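Local coordinates for protein riboflavin kinase, putative (Trypanosoma brucei, PDB 3BNW) that probably catalyses the ATP-dependent phosphorylation of riboflavin to FMN, the cofactor-forming step of flavin metabolism, at residues L44-Y55 and T171-P179; Y55-T65 and F77-G87. All blocks are in the same frame, centred on the assembly; numbering follows the deposited sequence.

Contact 1: residues L44-Y55 and T171-P179; sequences LDKDVMECLQPY and TIPYFEDLP
Asp45 lays its carboxylate against the ring of Pro173, CG to CG 3.4 Å, just after the cis peptide bond that precedes the proline. With chi1 at 61°, CG sits between the backbone N and the carbonyl carbon, and the carboxylate turns back over the first turn of helix 46-52. There OD1 takes the amide of Val48 (N to OD1 2.9 Å) in a nearly straight N-cap bond. Val48 then splits its methyls: CG2 packs on Pro173 CG at 3.7 Å, while CG1 lies against Phe175 CB. Here the helix packs on the Phe175 side of strand 174-177, axes 8.4 Å apart and inclined at 31°; the strand pairs antiparallel with strand 18-25 in the beta barrel known for riboflavin kinases. Cys51 comes next. Its CB stands above the centre of the Phe175 ring in a CH-pi contact, 3.4 Å from the centroid, and SG lies obliquely to the ring, 4.0 Å from its centroid, a sulfur-aromatic contact. Leu52 brings CD2 to the CE2 side of that ring, which also stacks with Phe18. Tyr55 sends CE1 to the ring's edge. Its OH, bonded to Gln16 O, also accepts from a water (2.8 Å from OH), which donates its other proton to Asp177 OD1 at 2.9 Å.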
loop_
_atom_site.group_PDB
_atom_site.type_symbol
_atom_site.label_atom_id
_atom_site.label_comp_id
_atom_site.label_asym_id
_atom_site.label_seq_id
_atom_site.Cartn_x
_atom_site.Cartn_y
_atom_site.Cartn_z
ATOM N N LEU A 44 -1.449 5.542 11.482
ATOM C CA LEU A 44 -0.051 5.802 11.799
ATOM C C LEU A 44 0.078 6.439 13.180
ATOM O O LEU A 44 -0.918 6.806 13.802
ATOM C CB LEU A 44 0.567 6.729 10.749
ATOM C CG LEU A 44 0.337 6.371 9.277
ATOM C CD1 LEU A 44 0.997 7.402 8.359
ATOM C CD2 LEU A 44 0.841 4.964 8.971
ATOM N N ASP A 45 1.318 6.549 13.651
ATOM C CA ASP A 45 1.648 7.330 14.844
ATOM C C ASP A 45 2.849 8.222 14.526
ATOM O O ASP A 45 3.372 8.173 13.412
ATOM C CB ASP A 45 1.912 6.416 16.053
ATOM C CG ASP A 45 3.093 5.468 15.848
ATOM O OD1 ASP A 45 3.879 5.642 14.891
ATOM O OD2 ASP A 45 3.235 4.539 16.669
ATOM N N LYS A 46 3.283 9.025 15.493
ATOM C CA LYS A 46 4.331 10.024 15.259
ATOM C C LYS A 46 5.633 9.422 14.717
ATOM O O LYS A 46 6.256 9.991 13.814
ATOM C CB LYS A 46 4.620 10.814 16.542
ATOM C CG LYS A 46 5.477 12.063 16.315
ATOM C CD LYS A 46 5.791 12.816 17.608
ATOM C CE LYS A 46 4.599 13.620 18.119
ATOM N NZ LYS A 46 3.579 12.774 18.808
ATOM N N ASP A 47 6.030 8.276 15.268
ATOM C CA ASP A 47 7.278 7.610 14.883
ATOM C C ASP A 47 7.218 7.038 13.467
ATOM O O ASP A 47 8.156 7.191 12.691
ATOM C CB ASP A 47 7.612 6.498 15.887
ATOM C CG ASP A 47 8.817 5.666 15.469
ATOM O OD1 ASP A 47 9.928 5.918 15.989
ATOM O OD2 ASP A 47 8.652 4.760 14.621
ATOM N N VAL A 48 6.118 6.369 13.139
ATOM C CA VAL A 48 5.966 5.738 11.831
ATOM C C VAL A 48 5.791 6.785 10.727
ATOM O O VAL A 48 6.262 6.587 9.608
ATOM C CB VAL A 48 4.797 4.733 11.823
ATOM C CG1 VAL A 48 4.535 4.213 10.416
ATOM C CG2 VAL A 48 5.092 3.579 12.768
ATOM N N MET A 49 5.125 7.894 11.048
ATOM C CA MET A 49 5.036 9.039 10.138
ATOM C C MET A 49 6.424 9.573 9.761
ATOM O O MET A 49 6.641 10.005 8.625
ATOM C CB MET A 49 4.208 10.168 10.763
ATOM C CG MET A 49 2.699 9.975 10.661
ATOM S SD MET A 49 1.726 11.388 11.241
ATOM C CE MET A 49 2.495 12.745 10.364
ATOM N N GLU A 50 7.351 9.545 10.719
ATOM C CA GLU A 50 8.730 9.988 10.495
ATOM C C GLU A 50 9.468 9.048 9.543
ATOM O O GLU A 50 10.198 9.497 8.662
ATOM C CB GLU A 50 9.495 10.084 11.820
ATOM C CG GLU A 50 10.840 10.805 11.707
ATOM C CD GLU A 50 11.637 10.811 13.007
ATOM O OE1 GLU A 50 11.517 9.851 13.799
ATOM O OE2 GLU A 50 12.400 11.777 13.230
ATOM N N CYS A 51 9.285 7.747 9.736
ATOM C CA CYS A 51 9.871 6.745 8.849
ATOM C C CYS A 51 9.406 6.901 7.400
ATOM O O CYS A 51 10.174 6.661 6.469
ATOM C CB CYS A 51 9.521 5.336 9.337
ATOM S SG CYS A 51 10.447 4.801 10.787
ATOM N N LEU A 52 8.150 7.304 7.220
ATOM C CA LEU A 52 7.546 7.407 5.891
ATOM C C LEU A 52 7.904 8.694 5.138
ATOM O O LEU A 52 7.643 8.802 3.939
ATOM C CB LEU A 52 6.025 7.277 5.994
ATOM C CG LEU A 52 5.528 5.919 6.488
ATOM C CD1 LEU A 52 4.066 5.995 6.883
ATOM C CD2 LEU A 52 5.759 4.846 5.439
ATOM N N GLN A 53 8.513 9.655 5.829
ATOM C CA GLN A 53 8.821 10.955 5.229
ATOM C C GLN A 53 9.533 10.878 3.872
ATOM O O GLN A 53 9.171 11.608 2.955
ATOM C CB GLN A 53 9.618 11.835 6.204
ATOM C CG GLN A 53 8.796 12.386 7.374
ATOM C CD GLN A 53 7.629 13.275 6.935
ATOM O OE1 GLN A 53 6.483 13.057 7.335
ATOM N NE2 GLN A 53 7.919 14.274 6.105
ATOM N N PRO A 54 10.523 9.977 3.717
ATOM C CA PRO A 54 11.197 9.887 2.415
ATOM C C PRO A 54 10.321 9.383 1.261
ATOM O O PRO A 54 10.786 9.345 0.124
ATOM C CB PRO A 54 12.337 8.884 2.671
ATOM C CG PRO A 54 12.435 8.745 4.146
ATOM C CD PRO A 54 11.080 9.011 4.682
ATOM N N TYR A 55 9.082 8.993 1.553
ATOM C CA TYR A 55 8.187 8.409 0.560
ATOM C C TYR A 55 6.963 9.285 0.268
ATOM O O TYR A 55 6.079 8.875 -0.481
ATOM C CB TYR A 55 7.732 7.028 1.041
ATOM C CG TYR A 55 8.884 6.123 1.404
ATOM C CD1 TYR A 55 9.262 5.947 2.730
ATOM C CD2 TYR A 55 9.616 5.469 0.423
ATOM C CE1 TYR A 55 10.329 5.129 3.074
ATOM C CE2 TYR A 55 10.685 4.653 0.751
ATOM C CZ TYR A 55 11.034 4.483 2.081
ATOM O OH TYR A 55 12.087 3.669 2.418
ATOM N N THR A 171 2.879 -4.806 18.394
ATOM C CA THR A 171 3.201 -3.409 18.114
ATOM C C THR A 171 2.501 -2.933 16.841
ATOM O O THR A 171 2.821 -3.385 15.743
ATOM C CB THR A 171 4.736 -3.209 17.962
ATOM O OG1 THR A 171 5.395 -3.605 19.173
ATOM C CG2 THR A 171 5.082 -1.748 17.646
ATOM N N ILE A 172 1.540 -2.027 17.004
ATOM C CA ILE A 172 0.865 -1.375 15.874
ATOM C C ILE A 172 0.764 0.136 16.126
ATOM O O ILE A 172 0.388 0.555 17.221
ATOM C CB ILE A 172 -0.560 -1.936 15.608
ATOM C CG1 ILE A 172 -1.222 -2.398 16.916
ATOM C CG2 ILE A 172 -0.510 -3.072 14.587
ATOM C CD1 ILE A 172 -2.716 -2.633 16.815
ATOM N N PRO A 173 1.122 0.958 15.124
ATOM C CA PRO A 173 1.724 0.562 13.851
ATOM C C PRO A 173 3.184 0.102 13.996
ATOM O O PRO A 173 3.786 0.241 15.068
ATOM C CB PRO A 173 1.645 1.847 13.016
ATOM C CG PRO A 173 1.667 2.938 14.008
ATOM C CD PRO A 173 0.920 2.416 15.201
ATOM N N TYR A 174 3.730 -0.453 12.919
ATOM C CA TYR A 174 5.127 -0.872 12.881
ATOM C C TYR A 174 5.724 -0.665 11.484
ATOM O O TYR A 174 5.091 -0.993 10.481
ATOM C CB TYR A 174 5.260 -2.343 13.295
ATOM C CG TYR A 174 6.693 -2.809 13.313
ATOM C CD1 TYR A 174 7.215 -3.565 12.268
ATOM C CD2 TYR A 174 7.538 -2.457 14.357
ATOM C CE1 TYR A 174 8.540 -3.972 12.274
ATOM C CE2 TYR A 174 8.860 -2.859 14.373
ATOM C CZ TYR A 174 9.356 -3.613 13.330
ATOM O OH TYR A 174 10.674 -4.007 13.357
ATOM N N PHE A 175 6.944 -0.130 11.440
ATOM C CA PHE A 175 7.670 0.106 10.195
ATOM C C PHE A 175 9.021 -0.607 10.249
ATOM O O PHE A 175 9.663 -0.619 11.298
ATOM C CB PHE A 175 7.875 1.619 10.002
ATOM C CG PHE A 175 8.779 1.986 8.843
ATOM C CD1 PHE A 175 10.163 1.950 8.979
ATOM C CD2 PHE A 175 8.246 2.394 7.630
ATOM C CE1 PHE A 175 10.996 2.288 7.922
ATOM C CE2 PHE A 175 9.083 2.741 6.568
ATOM C CZ PHE A 175 10.458 2.684 6.719
ATOM N N GLU A 176 9.454 -1.179 9.122
ATOM C CA GLU A 176 10.791 -1.794 9.018
ATOM C C GLU A 176 11.400 -1.749 7.607
ATOM O O GLU A 176 10.738 -2.079 6.632
ATOM C CB GLU A 176 10.745 -3.250 9.502
ATOM C CG GLU A 176 12.057 -4.000 9.260
ATOM C CD GLU A 176 12.160 -5.322 9.989
ATOM O OE1 GLU A 176 11.345 -5.594 10.891
ATOM O OE2 GLU A 176 13.076 -6.096 9.650
ATOM N N ASP A 177 12.676 -1.379 7.517
ATOM C CA ASP A 177 13.412 -1.379 6.243
ATOM C C ASP A 177 13.823 -2.786 5.789
ATOM O O ASP A 177 14.126 -3.648 6.615
ATOM C CB ASP A 177 14.680 -0.518 6.351
ATOM C CG ASP A 177 14.417 0.960 6.124
ATOM O OD1 ASP A 177 13.617 1.294 5.227
ATOM O OD2 ASP A 177 15.031 1.796 6.825
ATOM N N LEU A 178 13.860 -2.991 4.471
ATOM C CA LEU A 178 14.282 -4.260 3.866
ATOM C C LEU A 178 15.652 -4.124 3.185
ATOM O O LEU A 178 15.910 -3.126 2.508
ATOM C CB LEU A 178 13.241 -4.732 2.845
ATOM C CG LEU A 178 12.080 -5.596 3.369
ATOM C CD1 LEU A 178 11.507 -5.047 4.669
ATOM C CD2 LEU A 178 10.986 -5.726 2.313
ATOM N N PRO A 179 16.532 -5.136 3.346
ATOM C CA PRO A 179 17.893 -5.053 2.801
ATOM C C PRO A 179 17.965 -5.351 1.302
ATOM O O PRO A 179 19.021 -5.172 0.684
ATOM C CB PRO A 179 18.646 -6.127 3.593
ATOM C CG PRO A 179 17.605 -7.158 3.888
ATOM C CD PRO A 179 16.295 -6.418 4.039
HETATM O O HOH W 1 13.417 4.166 4.843
#

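Contact 2: residues Y55-T65 and F77-G87; sequences YKNLVVYGWGT and FGPYPFAASIG
Val60 and Ile86 meet at about a right angle, Val60 CG2 pressing on Ile86 CD1 at a tight 3.3 Å, with Ala84 CB beside Val60 CG2. Farther along this face Phe82 folds its ring across to the neighbouring strand: chi1 of 85° holds CG between the backbone N and the carbonyl carbon, and CD1 comes to 3.1 Å from Gly62 O. One face of the ring covers Gly62 N, its edge meets Trp63 O, and since Gly62 bears no side chain the ring can lie directly on the backbone. On the reverse face, Trp63 sets the six-membered part of its indole beside Pro81, CZ3 to CD 3.9 Å, near helix 133-151.

Under these side chains runs an antiparallel ladder of the riboflavin kinase barrel, with strand 115-126 bonded to the other side of Val59 and Tyr61. Hydrogen-bonded pairs join Leu58 to Ile86, Val60 to Ala84, Gly62 to Phe82 and Gly64 to Tyr80; the bond from Val60 N to Ala84 O, at 2.7 Å, lies in the carbonyl plane. A G1 bulge ends the ladder, where Asn57 N reaches Ile86 O at 2.7 Å and Leu58 N adds a weak bond to the same oxygen. Ser85 OG bonds to Tyr102 OH, Tyr61 OH to Gln11 OE1 and Trp63 NE1 to Leu156 O. Main-chain bonds therefore fix the strand register, while polar side-chain ends tie this antiparallel pair to other parts of the chain.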
loop_
_atom_site.group_PDB
_atom_site.type_symbol
_atom_site.label_atom_id
_atom_site.label_comp_id
_atom_site.label_asym_id
_atom_site.label_seq_id
_atom_site.Cartn_x
_atom_site.Cartn_y
_atom_site.Cartn_z
ATOM N N TYR A 55 9.082 8.993 1.553
ATOM C CA TYR A 55 8.187 8.409 0.560
ATOM C C TYR A 55 6.963 9.285 0.268
ATOM O O TYR A 55 6.079 8.875 -0.481
ATOM C CB TYR A 55 7.732 7.028 1.041
ATOM C CG TYR A 55 8.884 6.123 1.404
ATOM C CD1 TYR A 55 9.262 5.947 2.730
ATOM C CD2 TYR A 55 9.616 5.469 0.423
ATOM C CE1 TYR A 55 10.329 5.129 3.074
ATOM C CE2 TYR A 55 10.685 4.653 0.751
ATOM C CZ TYR A 55 11.034 4.483 2.081
ATOM O OH TYR A 55 12.087 3.669 2.418
ATOM N N LYS A 56 6.921 10.488 0.841
ATOM C CA LYS A 56 5.769 11.374 0.671
ATOM C C LYS A 56 5.730 11.972 -0.726
ATOM O O LYS A 56 6.777 12.206 -1.330
ATOM C CB LYS A 56 5.769 12.491 1.724
ATOM C CG LYS A 56 6.807 13.598 1.525
ATOM C CD LYS A 56 6.889 14.458 2.780
ATOM C CE LYS A 56 7.774 15.672 2.589
ATOM N NZ LYS A 56 7.840 16.515 3.828
ATOM N N ASN A 57 4.512 12.220 -1.210
ATOM C CA ASN A 57 4.249 12.774 -2.545
ATOM C C ASN A 57 4.385 11.713 -3.636
ATOM O O ASN A 57 4.672 12.036 -4.781
ATOM C CB ASN A 57 5.149 13.992 -2.838
ATOM C CG ASN A 57 4.584 14.911 -3.921
ATOM O OD1 ASN A 57 5.319 15.383 -4.786
ATOM N ND2 ASN A 57 3.284 15.174 -3.869
ATOM N N LEU A 58 4.147 10.451 -3.278
ATOM C CA LEU A 58 4.340 9.325 -4.199
ATOM C C LEU A 58 3.183 8.345 -4.214
ATOM O O LEU A 58 2.494 8.162 -3.208
ATOM C CB LEU A 58 5.589 8.530 -3.815
ATOM C CG LEU A 58 6.923 9.254 -3.763
ATOM C CD1 LEU A 58 7.990 8.286 -3.231
ATOM C CD2 LEU A 58 7.304 9.816 -5.132
ATOM N N VAL A 59 2.997 7.708 -5.369
ATOM C CA VAL A 59 2.200 6.489 -5.489
ATOM C C VAL A 59 3.181 5.320 -5.563
ATOM O O VAL A 59 4.070 5.302 -6.425
ATOM C CB VAL A 59 1.331 6.466 -6.759
ATOM C CG1 VAL A 59 0.551 5.153 -6.837
ATOM C CG2 VAL A 59 0.395 7.665 -6.795
ATOM N N VAL A 60 3.026 4.359 -4.655
ATOM C CA VAL A 60 3.953 3.230 -4.548
ATOM C C VAL A 60 3.213 1.920 -4.766
ATOM O O VAL A 60 1.993 1.905 -4.834
ATOM C CB VAL A 60 4.674 3.197 -3.172
ATOM C CG1 VAL A 60 5.490 4.468 -2.976
ATOM C CG2 VAL A 60 3.682 2.992 -2.032
ATOM N N TYR A 61 3.970 0.829 -4.868
ATOM C CA TYR A 61 3.410 -0.483 -5.136
ATOM C C TYR A 61 4.146 -1.582 -4.378
ATOM O O TYR A 61 5.261 -1.384 -3.897
ATOM C CB TYR A 61 3.445 -0.761 -6.642
ATOM C CG TYR A 61 4.833 -0.884 -7.235
ATOM C CD1 TYR A 61 5.471 -2.121 -7.308
ATOM C CD2 TYR A 61 5.505 0.225 -7.726
ATOM C CE1 TYR A 61 6.743 -2.246 -7.847
ATOM C CE2 TYR A 61 6.776 0.107 -8.273
ATOM C CZ TYR A 61 7.391 -1.133 -8.329
ATOM O OH TYR A 61 8.655 -1.265 -8.868
ATOM N N GLY A 62 3.515 -2.749 -4.283
ATOM C CA GLY A 62 4.131 -3.906 -3.636
ATOM C C GLY A 62 3.126 -4.988 -3.310
ATOM O O GLY A 62 2.087 -5.090 -3.952
ATOM N N TRP A 63 3.440 -5.792 -2.297
ATOM C CA TRP A 63 2.571 -6.881 -1.853
ATOM C C TRP A 63 1.950 -6.539 -0.515
ATOM O O TRP A 63 2.601 -5.938 0.332
ATOM C CB TRP A 63 3.370 -8.172 -1.697
ATOM C CG TRP A 63 3.927 -8.691 -2.967
ATOM C CD1 TRP A 63 5.211 -8.586 -3.393
ATOM C CD2 TRP A 63 3.219 -9.409 -3.982
ATOM N NE1 TRP A 63 5.351 -9.192 -4.614
ATOM C CE2 TRP A 63 4.142 -9.704 -5.001
ATOM C CE3 TRP A 63 1.893 -9.831 -4.128
ATOM C CZ2 TRP A 63 3.789 -10.403 -6.158
ATOM C CZ3 TRP A 63 1.539 -10.527 -5.280
ATOM C CH2 TRP A 63 2.488 -10.807 -6.279
ATOM N N GLY A 64 0.697 -6.934 -0.319
ATOM C CA GLY A 64 0.014 -6.702 0.949
ATOM C C GLY A 64 -0.885 -7.845 1.358
ATOM O O GLY A 64 -1.235 -8.695 0.543
ATOM N N THR A 65 -1.257 -7.861 2.632
ATOM C CA THR A 65 -2.204 -8.849 3.149
ATOM C C THR A 65 -3.196 -8.166 4.087
ATOM O O THR A 65 -2.915 -7.087 4.621
ATOM C CB THR A 65 -1.480 -9.999 3.910
ATOM O OG1 THR A 65 -0.858 -9.486 5.094
ATOM C CG2 THR A 65 -0.420 -10.649 3.023
ATOM N N PHE A 77 -6.158 -12.899 4.342
ATOM C CA PHE A 77 -6.317 -12.666 2.909
ATOM C C PHE A 77 -5.010 -12.191 2.287
ATOM O O PHE A 77 -4.267 -11.429 2.902
ATOM C CB PHE A 77 -7.438 -11.650 2.665
ATOM C CG PHE A 77 -8.755 -12.048 3.275
ATOM C CD1 PHE A 77 -9.694 -12.755 2.534
ATOM C CD2 PHE A 77 -9.051 -11.728 4.594
ATOM C CE1 PHE A 77 -10.913 -13.128 3.094
ATOM C CE2 PHE A 77 -10.265 -12.097 5.162
ATOM C CZ PHE A 77 -11.199 -12.797 4.410
ATOM N N GLY A 78 -4.735 -12.663 1.071
ATOM C CA GLY A 78 -3.531 -12.288 0.334
ATOM C C GLY A 78 -2.491 -13.395 0.287
ATOM O O GLY A 78 -2.796 -14.546 0.599
ATOM N N PRO A 79 -1.248 -13.058 -0.101
ATOM C CA PRO A 79 -0.766 -11.719 -0.463
ATOM C C PRO A 79 -1.313 -11.228 -1.810
ATOM O O PRO A 79 -1.383 -11.999 -2.769
ATOM C CB PRO A 79 0.751 -11.911 -0.538
ATOM C CG PRO A 79 0.911 -13.328 -0.937
ATOM C CD PRO A 79 -0.180 -14.064 -0.221
ATOM N N TYR A 80 -1.707 -9.960 -1.868
ATOM C CA TYR A 80 -2.209 -9.364 -3.108
ATOM C C TYR A 80 -1.313 -8.218 -3.571
ATOM O O TYR A 80 -0.653 -7.580 -2.754
ATOM C CB TYR A 80 -3.628 -8.830 -2.917
ATOM C CG TYR A 80 -4.628 -9.854 -2.443
ATOM C CD1 TYR A 80 -4.921 -10.978 -3.211
ATOM C CD2 TYR A 80 -5.301 -9.693 -1.232
ATOM C CE1 TYR A 80 -5.851 -11.926 -2.776
ATOM C CE2 TYR A 80 -6.234 -10.633 -0.794
ATOM C CZ TYR A 80 -6.500 -11.744 -1.567
ATOM O OH TYR A 80 -7.418 -12.676 -1.134
ATOM N N PRO A 81 -1.293 -7.949 -4.891
ATOM C CA PRO A 81 -0.683 -6.705 -5.375
ATOM C C PRO A 81 -1.427 -5.472 -4.843
ATOM O O PRO A 81 -2.626 -5.539 -4.569
ATOM C CB PRO A 81 -0.833 -6.798 -6.905
ATOM C CG PRO A 81 -1.126 -8.223 -7.200
ATOM C CD PRO A 81 -1.822 -8.772 -5.994
ATOM N N PHE A 82 -0.719 -4.364 -4.681
ATOM C CA PHE A 82 -1.350 -3.129 -4.240
ATOM C C PHE A 82 -0.561 -1.931 -4.737
ATOM O O PHE A 82 0.643 -2.026 -4.970
ATOM C CB PHE A 82 -1.456 -3.076 -2.709
ATOM C CG PHE A 82 -0.220 -2.560 -2.039
ATOM C CD1 PHE A 82 0.795 -3.427 -1.667
ATOM C CD2 PHE A 82 -0.056 -1.204 -1.803
ATOM C CE1 PHE A 82 1.948 -2.947 -1.068
ATOM C CE2 PHE A 82 1.091 -0.722 -1.206
ATOM C CZ PHE A 82 2.094 -1.592 -0.838
ATOM N N ALA A 83 -1.267 -0.817 -4.920
ATOM C CA ALA A 83 -0.650 0.494 -5.072
ATOM C C ALA A 83 -1.109 1.326 -3.886
ATOM O O ALA A 83 -2.079 0.961 -3.212
ATOM C CB ALA A 83 -1.067 1.133 -6.373
ATOM N N ALA A 84 -0.426 2.430 -3.614
ATOM C CA ALA A 84 -0.766 3.255 -2.452
ATOM C C ALA A 84 -0.238 4.663 -2.599
ATOM O O ALA A 84 0.833 4.870 -3.170
ATOM C CB ALA A 84 -0.206 2.627 -1.173
ATOM N N SER A 85 -0.984 5.624 -2.061
ATOM C CA SER A 85 -0.550 7.018 -2.044
ATOM C C SER A 85 -0.050 7.387 -0.654
ATOM O O SER A 85 -0.728 7.124 0.341
ATOM C CB SER A 85 -1.699 7.944 -2.439
ATOM O OG SER A 85 -2.197 7.613 -3.723
ATOM N N ILE A 86 1.140 7.989 -0.595
ATOM C CA ILE A 86 1.704 8.508 0.651
ATOM C C ILE A 86 1.825 10.029 0.556
ATOM O O ILE A 86 2.663 10.543 -0.191
ATOM C CB ILE A 86 3.098 7.894 0.959
ATOM C CG1 ILE A 86 2.980 6.392 1.231
ATOM C CG2 ILE A 86 3.744 8.578 2.167
ATOM C CD1 ILE A 86 3.038 5.534 -0.007
ATOM N N GLY A 87 0.988 10.745 1.309
ATOM C CA GLY A 87 1.038 12.208 1.315
ATOM C C GLY A 87 0.324 12.841 2.502
ATOM O O GLY A 87 -0.305 12.156 3.297
#

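Contact 2 lies close to the centre of the chain and is mostly buried; contact 1 sits near the periphery, about 14 Å away between centres, with a water at one end. Both reach the same antiparallel sheet, 55-65 and 77-87 as adjacent strands within it, contact 1 through helix 46-52 packed on strand 174-177. Their chemistry follows: a ladder of main-chain bonds joins the strands of contact 2, whereas contact 1 relies on proline, aromatic and sulfur packing, with no direct hydrogen bond between its two segments, only a water bridge. Tyr55 belongs to both, in the link between helix 46-52 and strand 58-69, and Leu52 O packs near Ile86 CG2. Along the sequence, contact 2 is nested inside the loop that contact 1 closes.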